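Local coordinates for protein alpha-fucosidase (PDB 2EAB) that probably releases alpha-1,2-linked L-fucose from glycans by hydrolysis, this chain being the catalytic region of a longer calcium-binding bifidobacterial glycosidase, at residues V349-Y358 against Q367-V375; T221-L229 against L257-L266. All coordinates share one frame; numbering follows the deposited sequence.

Two ways of joining secondary structure are met in one chain, and they come one after the other in the sequence. Contact 2 (T221-L229 against L257-L266) closes before contact 1 (V349-Y358 against Q367-V375) opens. Contact 2 lies in the N-terminal beta domain, where the edge regions of two antiparallel sheets, each an outermost strand with the start of its neighbour, are packed over each other. Contact 1 belongs to the family 95 catalytic domain and pairs helix 351-360 with helix 365-386, neighbours in the chain. Their centres are 43 Å apart and their nearest atoms about 30 Å, so neither touches the other. Both lie away from the calcium site, and each is internal packing of its own domain.

Contact 1. Residues V349-Y358 against Q367-V375; sequences VATDALLKAY and QKRELETLV
E372 OE2 accepts the hydroxyl proton of Y358, 2.7 Å from Y358 OH, on its anti lone pair, and a second hydroxyl, that of Y742 in helix 738-751, also bonds to it. The carboxylate stands nearly perpendicular to the tyrosine ring, 86° between the planes, with OE2 at the ring's edge and in its plane. R369 NH1 forms a salt bridge to E372 OE1, its hydrogen bond weak and bent, and W809 also bonds OE1, so both oxygens have partners. Over a face of the same ring lies L371 CD2, 3.9 Å from the Y358 centroid, a CH-pi contact. K368 CA lies at the ring edge, while its NZ goes on to a salt bridge with E746.

One turn earlier, L354 is a knob among Q367, E370, L371 and L374. With CG trans to the backbone N (chi1 180°), it sends CD1 to within 3.4 Å of Q367 O and CD2 to 3.7 Å from E370 CG. At the start of helix 351-358 a water bridges V349 O and E370 OE2, 2.8 Å from each, while E370 OE1 also bonds S341. The two short helical segments cross at -114°, their axes 9.9 Å apart. L354 and L371 thus pack the helices together, with the Y358 ring against L371, while the buried carboxylate of E372, met by hydroxyls, indole and guanidinium, is probably stabilised as an anion.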
loop_
_atom_site.group_PDB
_atom_site.type_symbol
_atom_site.label_atom_id
_atom_site.label_comp_id
_atom_site.label_asym_id
_atom_site.label_seq_id
_atom_site.Cartn_x
_atom_site.Cartn_y
_atom_site.Cartn_z
ATOM N N VAL A 349 14.876 16.298 20.468
ATOM C CA VAL A 349 15.948 15.907 19.560
ATOM C C VAL A 349 15.439 15.842 18.123
ATOM O O VAL A 349 14.290 15.452 17.872
ATOM C CB VAL A 349 16.590 14.554 19.972
ATOM C CG1 VAL A 349 17.420 14.724 21.246
ATOM C CG2 VAL A 349 15.524 13.468 20.157
ATOM N N ALA A 350 16.297 16.242 17.188
ATOM C CA ALA A 350 15.988 16.161 15.763
ATOM C C ALA A 350 15.772 14.708 15.344
ATOM O O ALA A 350 16.296 13.786 15.964
ATOM C CB ALA A 350 17.092 16.801 14.944
ATOM N N THR A 351 15.006 14.523 14.275
ATOM C CA THR A 351 14.556 13.196 13.862
ATOM C C THR A 351 15.714 12.286 13.446
ATOM O O THR A 351 15.701 11.093 13.736
ATOM C CB THR A 351 13.479 13.313 12.768
ATOM O OG1 THR A 351 12.418 14.142 13.258
ATOM C CG2 THR A 351 12.912 11.944 12.389
ATOM N N ASP A 352 16.720 12.853 12.784
ATOM C CA ASP A 352 17.921 12.089 12.460
ATOM C C ASP A 352 18.707 11.688 13.719
ATOM O O ASP A 352 19.169 10.551 13.834
ATOM C CB ASP A 352 18.808 12.793 11.415
ATOM C CG ASP A 352 19.162 14.240 11.771
ATOM O OD1 ASP A 352 18.626 14.820 12.743
ATOM O OD2 ASP A 352 19.986 14.813 11.022
ATOM N N ALA A 353 18.842 12.622 14.659
ATOM C CA ALA A 353 19.483 12.338 15.947
ATOM C C ALA A 353 18.707 11.281 16.734
ATOM O O ALA A 353 19.300 10.402 17.368
ATOM C CB ALA A 353 19.630 13.612 16.769
ATOM N N LEU A 354 17.379 11.378 16.671
ATOM C CA LEU A 354 16.488 10.424 17.323
ATOM C C LEU A 354 16.677 9.016 16.767
ATOM O O LEU A 354 16.798 8.057 17.521
ATOM C CB LEU A 354 15.030 10.866 17.172
ATOM C CG LEU A 354 13.935 9.987 17.783
ATOM C CD1 LEU A 354 14.027 9.980 19.299
ATOM C CD2 LEU A 354 12.574 10.479 17.338
ATOM N N LEU A 355 16.708 8.902 15.440
ATOM C CA LEU A 355 16.941 7.618 14.793
ATOM C C LEU A 355 18.291 7.028 15.203
ATOM O O LEU A 355 18.385 5.847 15.525
ATOM C CB LEU A 355 16.839 7.753 13.270
ATOM C CG LEU A 355 17.164 6.507 12.444
ATOM C CD1 LEU A 355 16.169 5.372 12.714
ATOM C CD2 LEU A 355 17.202 6.852 10.964
ATOM N N LYS A 356 19.328 7.866 15.206
ATOM C CA LYS A 356 20.670 7.430 15.578
ATOM C C LYS A 356 20.713 6.903 17.014
ATOM O O LYS A 356 21.312 5.862 17.272
ATOM C CB LYS A 356 21.677 8.565 15.385
ATOM C CG LYS A 356 23.126 8.111 15.372
ATOM C CD LYS A 356 24.042 9.237 14.916
ATOM C CE LYS A 356 25.483 8.772 14.803
ATOM N NZ LYS A 356 26.363 9.859 14.287
ATOM N N ALA A 357 20.066 7.617 17.933
ATOM C CA ALA A 357 20.002 7.199 19.336
ATOM C C ALA A 357 19.256 5.871 19.481
ATOM O O ALA A 357 19.667 4.998 20.242
ATOM C CB ALA A 357 19.352 8.279 20.189
ATOM N N TYR A 358 18.161 5.723 18.737
ATOM C CA TYR A 358 17.392 4.483 18.734
ATOM C C TYR A 358 18.268 3.321 18.257
ATOM O O TYR A 358 18.274 2.253 18.867
ATOM C CB TYR A 358 16.164 4.639 17.841
ATOM C CG TYR A 358 15.059 3.626 18.055
ATOM C CD1 TYR A 358 13.941 3.942 18.831
ATOM C CD2 TYR A 358 15.106 2.370 17.451
ATOM C CE1 TYR A 358 12.907 3.025 19.010
ATOM C CE2 TYR A 358 14.084 1.447 17.629
ATOM C CZ TYR A 358 12.990 1.780 18.407
ATOM O OH TYR A 358 11.984 0.858 18.570
ATOM N N GLN A 367 11.834 8.824 24.075
ATOM C CA GLN A 367 12.393 8.936 22.726
ATOM C C GLN A 367 12.090 7.720 21.856
ATOM O O GLN A 367 11.783 7.868 20.667
ATOM C CB GLN A 367 13.894 9.202 22.793
ATOM C CG GLN A 367 14.223 10.621 23.233
ATOM C CD GLN A 367 15.690 10.822 23.567
ATOM O OE1 GLN A 367 16.446 9.865 23.712
ATOM N NE2 GLN A 367 16.094 12.083 23.702
ATOM N N LYS A 368 12.165 6.526 22.437
ATOM C CA LYS A 368 11.747 5.316 21.721
ATOM C C LYS A 368 10.282 5.420 21.308
ATOM O O LYS A 368 9.929 5.121 20.167
ATOM C CB LYS A 368 11.971 4.051 22.553
ATOM C CG LYS A 368 13.434 3.647 22.706
ATOM C CD LYS A 368 13.571 2.258 23.311
ATOM C CE LYS A 368 13.219 1.162 22.304
ATOM N NZ LYS A 368 13.177 -0.179 22.937
ATOM N N ARG A 369 9.430 5.860 22.228
ATOM C CA ARG A 369 8.018 6.042 21.911
ATOM C C ARG A 369 7.812 7.136 20.866
ATOM O O ARG A 369 6.912 7.029 20.032
ATOM C CB ARG A 369 7.196 6.316 23.174
ATOM C CG ARG A 369 7.291 5.231 24.258
ATOM C CD ARG A 369 6.916 3.822 23.773
ATOM N NE ARG A 369 7.313 2.817 24.763
ATOM C CZ ARG A 369 8.331 1.965 24.634
ATOM N NH1 ARG A 369 9.076 1.938 23.537
ATOM N NH2 ARG A 369 8.597 1.112 25.611
ATOM N N GLU A 370 8.648 8.173 20.894
ATOM C CA GLU A 370 8.590 9.202 19.853
ATOM C C GLU A 370 8.857 8.627 18.462
ATOM O O GLU A 370 8.078 8.866 17.540
ATOM C CB GLU A 370 9.530 10.378 20.139
ATOM C CG GLU A 370 9.475 11.447 19.038
ATOM C CD GLU A 370 10.315 12.680 19.318
ATOM O OE1 GLU A 370 10.904 12.783 20.416
ATOM O OE2 GLU A 370 10.385 13.551 18.425
ATOM N N LEU A 371 9.941 7.871 18.312
ATOM C CA LEU A 371 10.260 7.308 16.997
ATOM C C LEU A 371 9.200 6.306 16.537
ATOM O O LEU A 371 8.776 6.329 15.379
ATOM C CB LEU A 371 11.658 6.678 16.965
ATOM C CG LEU A 371 12.149 6.302 15.559
ATOM C CD1 LEU A 371 12.239 7.521 14.645
ATOM C CD2 LEU A 371 13.480 5.577 15.601
ATOM N N GLU A 372 8.752 5.448 17.449
ATOM C CA GLU A 372 7.742 4.445 17.120
ATOM C C GLU A 372 6.423 5.085 16.684
ATOM O O GLU A 372 5.837 4.691 15.668
ATOM C CB GLU A 372 7.548 3.485 18.298
ATOM C CG GLU A 372 8.778 2.612 18.540
ATOM C CD GLU A 372 8.912 2.090 19.962
ATOM O OE1 GLU A 372 7.945 2.186 20.756
ATOM O OE2 GLU A 372 10.006 1.572 20.281
ATOM N N THR A 373 5.962 6.086 17.429
ATOM C CA THR A 373 4.719 6.759 17.056
ATOM C C THR A 373 4.870 7.658 15.829
ATOM O O THR A 373 3.927 7.801 15.054
ATOM C CB THR A 373 4.071 7.532 18.231
ATOM O OG1 THR A 373 4.979 8.522 18.730
ATOM C CG2 THR A 373 3.665 6.583 19.353
ATOM N N LEU A 374 6.048 8.248 15.635
ATOM C CA LEU A 374 6.288 9.030 14.425
ATOM C C LEU A 374 6.242 8.167 13.174
ATOM O O LEU A 374 5.607 8.545 12.192
ATOM C CB LEU A 374 7.621 9.775 14.485
ATOM C CG LEU A 374 7.690 11.094 15.256
ATOM C CD1 LEU A 374 9.120 11.621 15.241
ATOM C CD2 LEU A 374 6.719 12.139 14.703
ATOM N N VAL A 375 6.912 7.022 13.212
ATOM C CA VAL A 375 6.886 6.104 12.068
ATOM C C VAL A 375 5.451 5.635 11.801
ATOM O O VAL A 375 5.006 5.609 10.651
ATOM C CB VAL A 375 7.857 4.918 12.254
ATOM C CG1 VAL A 375 7.673 3.883 11.143
ATOM C CG2 VAL A 375 9.300 5.427 12.287
HETATM O O HOH W 1 12.333 13.897 16.125
HETATM O O HOH W 2 11.657 15.989 18.613
HETATM O O HOH W 3 12.204 14.885 21.324
#

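Contact 2. Residues T221-L229 against L257-L266; sequences TTTVKGDTL and LSEGSDGASL
L266 spreads its two methyls under the hairpin turn of the opposing segment. CD1 meets V224 CG1 at 3.5 Å, the side chains passing at a slant, while CD2 lies 3.4 Å from D227 O. Strand 228-235 adds L229, whose CD1 rests against the backbone of A264, 3.7 Å from A264 O.

V224 is the main side-chain partner of L266. Its CG1 is opposite the backbone N (chi1 170°), which takes that methyl to the leucine, and CG2 reaches S265 O at 3.4 Å. E259 lies along V224, its CG and carboxylate OE1 against V224 CB, the two side chains running antiparallel alongside one another. At the turn, L257 CD2 touches D227 CA and CB, both at 3.6 Å. The carboxylate of D227 serves other partners, taking the hydroxyl of T228 from above its plane and forming a salt bridge with K247. Near the other end, the methyl of T222 packs on A264.

The type II' turn K225-T228 joins the hairpin strands, and a type I turn, G260-G263, returns the second segment. D262 OD1 forms an Asx turn with A264 N and also accepts S265 OG, the two donors coming from opposite faces of the carboxylate plane. S265 OG is bonded to N206 as well.

No direct hydrogen bond joins the segments; waters do so instead. One donates to T222 O and to G263 O, 2.6 Å from the latter, and another accepts from V224 N and gives to E259 OE2. The edge regions of two sheets thus meet through an apolar filling with a hydrated margin, so side-chain packing and bridging water, rather than backbone pairing, close this side of the beta sandwich.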
loop_
_atom_site.group_PDB
_atom_site.type_symbol
_atom_site.label_atom_id
_atom_site.label_comp_id
_atom_site.label_asym_id
_atom_site.label_seq_id
_atom_site.Cartn_x
_atom_site.Cartn_y
_atom_site.Cartn_z
ATOM N N THR A 221 9.525 22.287 -24.782
ATOM C CA THR A 221 9.891 23.697 -24.703
ATOM C C THR A 221 9.740 24.208 -23.274
ATOM O O THR A 221 8.903 23.715 -22.503
ATOM C CB THR A 221 9.039 24.578 -25.647
ATOM O OG1 THR A 221 7.655 24.458 -25.302
ATOM C CG2 THR A 221 9.236 24.173 -27.101
ATOM N N THR A 222 10.578 25.181 -22.925
ATOM C CA THR A 222 10.455 25.926 -21.679
ATOM C C THR A 222 10.334 27.393 -22.046
ATOM O O THR A 222 11.237 27.963 -22.673
ATOM C CB THR A 222 11.675 25.733 -20.767
ATOM O OG1 THR A 222 11.841 24.342 -20.479
ATOM C CG2 THR A 222 11.499 26.492 -19.461
ATOM N N THR A 223 9.214 28.000 -21.673
ATOM C CA THR A 223 8.942 29.379 -22.055
ATOM C C THR A 223 8.366 30.181 -20.900
ATOM O O THR A 223 7.737 29.632 -19.987
ATOM C CB THR A 223 7.972 29.467 -23.256
ATOM O OG1 THR A 223 6.781 28.732 -22.960
ATOM C CG2 THR A 223 8.609 28.918 -24.530
ATOM N N VAL A 224 8.598 31.489 -20.959
ATOM C CA VAL A 224 8.083 32.428 -19.976
ATOM C C VAL A 224 7.118 33.397 -20.656
ATOM O O VAL A 224 7.414 33.938 -21.729
ATOM C CB VAL A 224 9.232 33.216 -19.298
ATOM C CG1 VAL A 224 8.691 34.362 -18.449
ATOM C CG2 VAL A 224 10.096 32.291 -18.454
ATOM N N LYS A 225 5.959 33.594 -20.037
ATOM C CA LYS A 225 5.041 34.655 -20.434
ATOM C C LYS A 225 4.505 35.310 -19.172
ATOM O O LYS A 225 3.806 34.672 -18.377
ATOM C CB LYS A 225 3.900 34.122 -21.306
ATOM C CG LYS A 225 3.012 35.218 -21.898
ATOM C CD LYS A 225 1.987 34.660 -22.871
ATOM C CE LYS A 225 1.070 35.751 -23.411
ATOM N NZ LYS A 225 1.765 36.661 -24.368
ATOM N N GLY A 226 4.853 36.582 -18.986
ATOM C CA GLY A 226 4.451 37.323 -17.798
ATOM C C GLY A 226 4.955 36.644 -16.540
ATOM O O GLY A 226 6.156 36.409 -16.395
ATOM N N ASP A 227 4.028 36.299 -15.651
ATOM C CA ASP A 227 4.378 35.740 -14.346
ATOM C C ASP A 227 4.513 34.212 -14.316
ATOM O O ASP A 227 4.664 33.631 -13.241
ATOM C CB ASP A 227 3.372 36.204 -13.278
ATOM C CG ASP A 227 1.963 35.664 -13.506
ATOM O OD1 ASP A 227 1.728 34.931 -14.492
ATOM O OD2 ASP A 227 1.076 35.984 -12.686
ATOM N N THR A 228 4.480 33.569 -15.484
ATOM C CA THR A 228 4.389 32.107 -15.548
ATOM C C THR A 228 5.459 31.440 -16.410
ATOM O O THR A 228 5.703 31.838 -17.552
ATOM C CB THR A 228 2.973 31.666 -15.988
ATOM O OG1 THR A 228 2.014 32.221 -15.083
ATOM C CG2 THR A 228 2.823 30.141 -15.980
ATOM N N LEU A 229 6.094 30.427 -15.821
ATOM C CA LEU A 229 7.042 29.554 -16.498
ATOM C C LEU A 229 6.332 28.258 -16.887
ATOM O O LEU A 229 5.671 27.636 -16.049
ATOM C CB LEU A 229 8.211 29.243 -15.560
ATOM C CG LEU A 229 9.271 28.229 -15.997
ATOM C CD1 LEU A 229 10.167 28.815 -17.072
ATOM C CD2 LEU A 229 10.101 27.775 -14.809
ATOM N N LEU A 257 9.603 41.143 -11.237
ATOM C CA LEU A 257 9.593 39.840 -11.879
ATOM C C LEU A 257 10.057 39.990 -13.323
ATOM O O LEU A 257 9.490 40.775 -14.089
ATOM C CB LEU A 257 8.192 39.228 -11.815
ATOM C CG LEU A 257 8.005 37.755 -12.175
ATOM C CD1 LEU A 257 8.886 36.852 -11.323
ATOM C CD2 LEU A 257 6.552 37.388 -11.996
ATOM N N SER A 258 11.101 39.249 -13.680
ATOM C CA SER A 258 11.648 39.299 -15.031
ATOM C C SER A 258 12.013 37.910 -15.541
ATOM O O SER A 258 12.189 36.971 -14.759
ATOM C CB SER A 258 12.865 40.228 -15.089
ATOM O OG SER A 258 13.938 39.722 -14.311
ATOM N N GLU A 259 12.120 37.789 -16.861
ATOM C CA GLU A 259 12.539 36.547 -17.488
ATOM C C GLU A 259 14.022 36.324 -17.224
ATOM O O GLU A 259 14.833 37.238 -17.392
ATOM C CB GLU A 259 12.260 36.593 -18.992
ATOM C CG GLU A 259 12.419 35.258 -19.706
ATOM C CD GLU A 259 11.869 35.280 -21.121
ATOM O OE1 GLU A 259 10.807 35.903 -21.348
ATOM O OE2 GLU A 259 12.494 34.663 -22.008
ATOM N N GLY A 260 14.363 35.112 -16.793
ATOM C CA GLY A 260 15.750 34.736 -16.539
ATOM C C GLY A 260 16.597 34.864 -17.789
ATOM O O GLY A 260 16.102 34.677 -18.907
ATOM N N SER A 261 17.875 35.186 -17.598
ATOM C CA SER A 261 18.815 35.389 -18.704
ATOM C C SER A 261 18.987 34.154 -19.594
ATOM O O SER A 261 19.354 34.275 -20.765
ATOM C CB SER A 261 20.174 35.871 -18.180
ATOM O OG SER A 261 20.687 35.000 -17.185
ATOM N N ASP A 262 18.711 32.974 -19.038
ATOM C CA ASP A 262 18.802 31.721 -19.792
ATOM C C ASP A 262 17.561 31.440 -20.651
ATOM O O ASP A 262 17.551 30.494 -21.441
ATOM C CB ASP A 262 19.118 30.536 -18.861
ATOM C CG ASP A 262 18.014 30.256 -17.837
ATOM O OD1 ASP A 262 16.923 30.860 -17.905
ATOM O OD2 ASP A 262 18.249 29.408 -16.953
ATOM N N GLY A 263 16.523 32.260 -20.486
ATOM C CA GLY A 263 15.267 32.104 -21.223
ATOM C C GLY A 263 14.473 30.870 -20.832
ATOM O O GLY A 263 13.563 30.452 -21.553
ATOM N N ALA A 264 14.814 30.290 -19.683
ATOM C CA ALA A 264 14.193 29.051 -19.219
ATOM C C ALA A 264 13.909 29.110 -17.720
ATOM O O ALA A 264 13.826 28.080 -17.043
ATOM C CB ALA A 264 15.083 27.859 -19.558
ATOM N N SER A 265 13.753 30.332 -17.213
ATOM C CA SER A 265 13.550 30.566 -15.789
ATOM C C SER A 265 12.923 31.934 -15.539
ATOM O O SER A 265 12.842 32.771 -16.443
ATOM C CB SER A 265 14.878 30.448 -15.037
ATOM O OG SER A 265 15.796 31.439 -15.467
ATOM N N LEU A 266 12.479 32.146 -14.306
ATOM C CA LEU A 266 11.895 33.411 -13.895
ATOM C C LEU A 266 12.741 33.977 -12.761
ATOM O O LEU A 266 13.169 33.240 -11.869
ATOM C CB LEU A 266 10.452 33.182 -13.449
ATOM C CG LEU A 266 9.294 34.120 -13.810
ATOM C CD1 LEU A 266 9.532 34.948 -15.066
ATOM C CD2 LEU A 266 8.016 33.303 -13.946
HETATM O O HOH W 4 12.071 30.457 -23.742
HETATM O O HOH W 5 10.430 32.414 -22.958
#